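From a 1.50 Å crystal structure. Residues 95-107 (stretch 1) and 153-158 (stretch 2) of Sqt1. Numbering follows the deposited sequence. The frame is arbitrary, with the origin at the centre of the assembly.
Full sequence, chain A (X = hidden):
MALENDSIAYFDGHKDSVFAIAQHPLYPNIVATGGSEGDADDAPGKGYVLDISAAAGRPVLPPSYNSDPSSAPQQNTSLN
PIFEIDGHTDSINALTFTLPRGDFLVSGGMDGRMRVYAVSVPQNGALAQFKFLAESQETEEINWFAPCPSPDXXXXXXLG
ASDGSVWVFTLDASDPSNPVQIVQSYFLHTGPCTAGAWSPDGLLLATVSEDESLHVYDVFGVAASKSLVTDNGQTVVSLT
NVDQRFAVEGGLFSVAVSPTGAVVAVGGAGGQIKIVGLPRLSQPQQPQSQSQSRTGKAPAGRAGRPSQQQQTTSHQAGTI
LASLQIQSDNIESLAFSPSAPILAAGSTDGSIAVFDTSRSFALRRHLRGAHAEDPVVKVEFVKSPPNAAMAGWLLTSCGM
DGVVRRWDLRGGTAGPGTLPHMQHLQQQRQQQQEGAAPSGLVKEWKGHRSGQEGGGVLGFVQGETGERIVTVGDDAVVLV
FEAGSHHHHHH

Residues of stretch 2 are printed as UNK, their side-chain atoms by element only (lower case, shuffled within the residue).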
# COMPACT_ATOMS: atom_id res chain seq x y z
N LEU A 95 -5.91 -0.24 7.38
CA LEU A 95 -5.68 -1.35 8.29
C LEU A 95 -4.25 -1.80 8.21
O LEU A 95 -3.68 -1.84 7.11
CB LEU A 95 -6.56 -2.55 7.96
CG LEU A 95 -8.03 -2.42 8.30
CD1 LEU A 95 -8.80 -3.47 7.50
CD2 LEU A 95 -8.26 -2.60 9.79
N THR A 96 -3.66 -2.17 9.34
CA THR A 96 -2.38 -2.84 9.27
C THR A 96 -2.16 -3.76 10.47
O THR A 96 -2.60 -3.48 11.58
CB THR A 96 -1.23 -1.82 9.16
OG1 THR A 96 -0.02 -2.51 8.81
CG2 THR A 96 -1.05 -1.10 10.46
N PHE A 97 -1.53 -4.90 10.20
CA PHE A 97 -0.90 -5.69 11.24
C PHE A 97 0.50 -5.14 11.40
O PHE A 97 1.15 -4.81 10.41
CB PHE A 97 -0.84 -7.18 10.87
CG PHE A 97 -2.17 -7.88 10.95
CD1 PHE A 97 -2.62 -8.41 12.15
CD2 PHE A 97 -2.95 -8.03 9.82
CE1 PHE A 97 -3.84 -9.06 12.23
CE2 PHE A 97 -4.18 -8.69 9.89
CZ PHE A 97 -4.62 -9.20 11.09
N THR A 98 1.00 -5.05 12.63
CA THR A 98 2.34 -4.51 12.80
C THR A 98 3.43 -5.51 12.42
O THR A 98 3.21 -6.72 12.38
CB THR A 98 2.57 -4.05 14.25
OG1 THR A 98 2.24 -5.11 15.17
CG2 THR A 98 1.73 -2.82 14.55
N LEU A 99 4.59 -4.96 12.08
CA LEU A 99 5.81 -5.74 11.86
C LEU A 99 6.58 -5.77 13.17
O LEU A 99 6.48 -4.84 13.97
CB LEU A 99 6.64 -5.12 10.74
CG LEU A 99 6.01 -5.16 9.35
CD1 LEU A 99 6.82 -4.32 8.37
CD2 LEU A 99 5.88 -6.61 8.85
N PRO A 100 7.37 -6.84 13.41
CA PRO A 100 7.63 -7.96 12.50
C PRO A 100 6.68 -9.14 12.58
O PRO A 100 6.72 -9.97 11.67
CB PRO A 100 9.03 -8.41 12.95
CG PRO A 100 9.03 -8.15 14.41
CD PRO A 100 8.28 -6.84 14.56
N ARG A 101 5.86 -9.23 13.62
CA ARG A 101 5.16 -10.49 13.90
C ARG A 101 3.66 -10.32 14.14
O ARG A 101 3.00 -11.25 14.61
CB ARG A 101 5.80 -11.19 15.11
CG ARG A 101 7.27 -11.58 14.90
CD ARG A 101 7.82 -12.42 16.06
NE ARG A 101 7.72 -13.86 15.82
CZ ARG A 101 6.78 -14.65 16.34
NH1 ARG A 101 5.84 -14.14 17.13
NH2 ARG A 101 6.76 -15.94 16.06
N GLY A 102 3.11 -9.16 13.81
CA GLY A 102 1.67 -8.96 13.90
C GLY A 102 1.14 -8.93 15.31
O GLY A 102 0.04 -9.41 15.58
N ASP A 103 1.91 -8.34 16.22
CA ASP A 103 1.50 -8.23 17.63
C ASP A 103 0.26 -7.37 17.79
O ASP A 103 -0.48 -7.50 18.77
CB ASP A 103 2.63 -7.64 18.48
CG ASP A 103 3.78 -8.59 18.67
OD1 ASP A 103 3.54 -9.81 18.76
OD2 ASP A 103 4.93 -8.12 18.74
N PHE A 104 0.04 -6.47 16.85
CA PHE A 104 -1.10 -5.58 16.91
C PHE A 104 -1.79 -5.51 15.57
O PHE A 104 -1.17 -5.67 14.53
CB PHE A 104 -0.70 -4.17 17.34
CG PHE A 104 -0.02 -4.11 18.67
CD1 PHE A 104 -0.77 -3.96 19.83
CD2 PHE A 104 1.35 -4.20 18.76
CE1 PHE A 104 -0.15 -3.90 21.06
CE2 PHE A 104 1.99 -4.14 19.99
CZ PHE A 104 1.23 -3.99 21.15
N LEU A 105 -3.10 -5.30 15.63
CA LEU A 105 -3.91 -4.95 14.48
C LEU A 105 -4.42 -3.54 14.71
O LEU A 105 -4.97 -3.24 15.77
CB LEU A 105 -5.09 -5.92 14.31
CG LEU A 105 -6.14 -5.56 13.26
CD1 LEU A 105 -5.54 -5.53 11.87
CD2 LEU A 105 -7.30 -6.56 13.33
N VAL A 106 -4.23 -2.67 13.73
CA VAL A 106 -4.59 -1.28 13.88
C VAL A 106 -5.56 -0.86 12.78
O VAL A 106 -5.32 -1.13 11.60
CB VAL A 106 -3.34 -0.38 13.86
CG1 VAL A 106 -3.71 1.03 14.22
CG2 VAL A 106 -2.27 -0.92 14.82
N SER A 107 -6.66 -0.23 13.18
CA SER A 107 -7.61 0.29 12.20
C SER A 107 -7.61 1.82 12.22
O SER A 107 -7.43 2.44 13.26
CB SER A 107 -9.01 -0.26 12.47
OG SER A 107 -9.44 0.08 13.78
N UNK A 153 12.96 -1.38 15.58
CA UNK A 153 11.81 -0.67 16.14
C UNK A 153 10.52 -1.39 15.86
O UNK A 153 9.68 -0.91 15.09
n UNK A 153 13.21 2.12 17.11
c UNK A 153 12.98 1.53 15.88
n UNK A 153 14.94 2.50 15.91
c UNK A 153 14.39 2.70 17.10
c UNK A 153 14.08 1.76 15.14
c UNK A 153 11.74 0.75 15.59
N UNK A 154 10.33 -2.55 16.51
CA UNK A 154 9.12 -3.33 16.30
C UNK A 154 7.86 -2.58 16.70
O UNK A 154 7.88 -1.68 17.54
c UNK A 154 9.33 -4.55 17.20
c UNK A 154 10.31 -4.09 18.25
c UNK A 154 11.23 -3.17 17.51
N UNK A 155 6.76 -2.94 16.03
CA UNK A 155 5.44 -2.41 16.36
C UNK A 155 5.36 -0.89 16.27
O UNK A 155 4.69 -0.23 17.07
o UNK A 155 4.32 -5.00 16.87
n UNK A 155 5.52 -5.05 18.77
c UNK A 155 4.91 -4.41 17.78
c UNK A 155 5.03 -2.91 17.75
N UNK A 156 6.06 -0.35 15.28
CA UNK A 156 6.00 1.06 14.96
C UNK A 156 5.22 1.25 13.67
O UNK A 156 5.38 0.46 12.72
c UNK A 156 7.42 1.64 14.86
c UNK A 156 7.39 3.12 14.53
o UNK A 156 8.06 1.45 16.13
N UNK A 157 4.33 2.24 13.66
CA UNK A 157 3.46 2.49 12.51
C UNK A 157 3.42 3.97 12.18
O UNK A 157 3.47 4.82 13.07
c UNK A 157 -0.36 1.90 11.90
c UNK A 157 2.02 1.96 12.78
c UNK A 157 1.39 2.64 14.00
c UNK A 157 1.10 2.14 11.57
N UNK A 158 3.34 4.28 10.88
CA UNK A 158 3.13 5.63 10.42
C UNK A 158 1.75 5.77 9.82
O UNK A 158 1.19 4.80 9.28
c UNK A 158 4.18 6.02 9.40
O HOH W 1 5.07 -2.27 12.87
O HOH W 2 5.01 -7.57 15.82

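Position 153 carries one carbon followed by a five-membered ring of three carbons and two nitrogens. That is an imidazole, so the residue is histidine, H153. Its CA-to-CB bond points away from stretch 1, and its nearest side-chain atom, CB, stays 7.8 Å from O of L99.

Position 154 has three side-chain carbons that close a ring onto the backbone nitrogen. The CB of position 154 lies 3.6 Å from CD of P100, an apolar contact between two rings. Only proline is built this way, and the residue is P154.

Position 155 shows two carbons, the second bearing one oxygen and one nitrogen. The count fits a short carboxamide, and the surroundings agree with the assignment of its two ends: the nitrogen lies 3.1 Å from OD2 of D103, a carboxylate oxygen that can only accept here, while the oxygen lies 2.7 Å from OG1 of T98. The residue is asparagine, N155. Its phi/psi of 58/37° is left-handed, a conformation asparagine tolerates better than most residues.

Position 156 has one carbon carrying an oxygen and a second carbon, the branched pattern of threonine, T156. The CA-to-CB bond points away from stretch 1, but the backbone takes part through water 1, which accepts from N of L99 (2.8 Å) and donates to O of T156 (2.8 Å).

Position 157 holds four carbons forked at the first, with one arm two carbons long. The end carbon of that arm lies 3.4 Å from CG2 of T96 and 4.2 Å from CG1 of V106. This is isoleucine, I157; both chi angles are t, an extended arm that carries CD1 to these contacts.

Position 158 has a single side-chain carbon, hence alanine, A158, which lies out of reach of stretch 1.

The contact centres on N155, which gives up 112 Å² of the 376 Å² buried in total. Its backbone N donates to O of L99 (2.8 Å, 164°), its ND2 donates to OD2 of D103 (3.1 Å, 165°), and its OD1 accepts from OG1 of T98 (2.7 Å). That hydroxyl also accepts from N of F104 (3.1 Å), so the bond to N155 extends a link already joining the two ends of the loop. Water 2 donates to OD1 of N155 (2.9 Å) and accepts from N of R101 (2.9 Å). OD1 also sits at the edge of the F104 ring, 3.6 Å from CD2. Beyond this polar centre, I157 adds apolar packing against the paired strands of T96 and V106.

Stretch 2 153-158: HPNTIA
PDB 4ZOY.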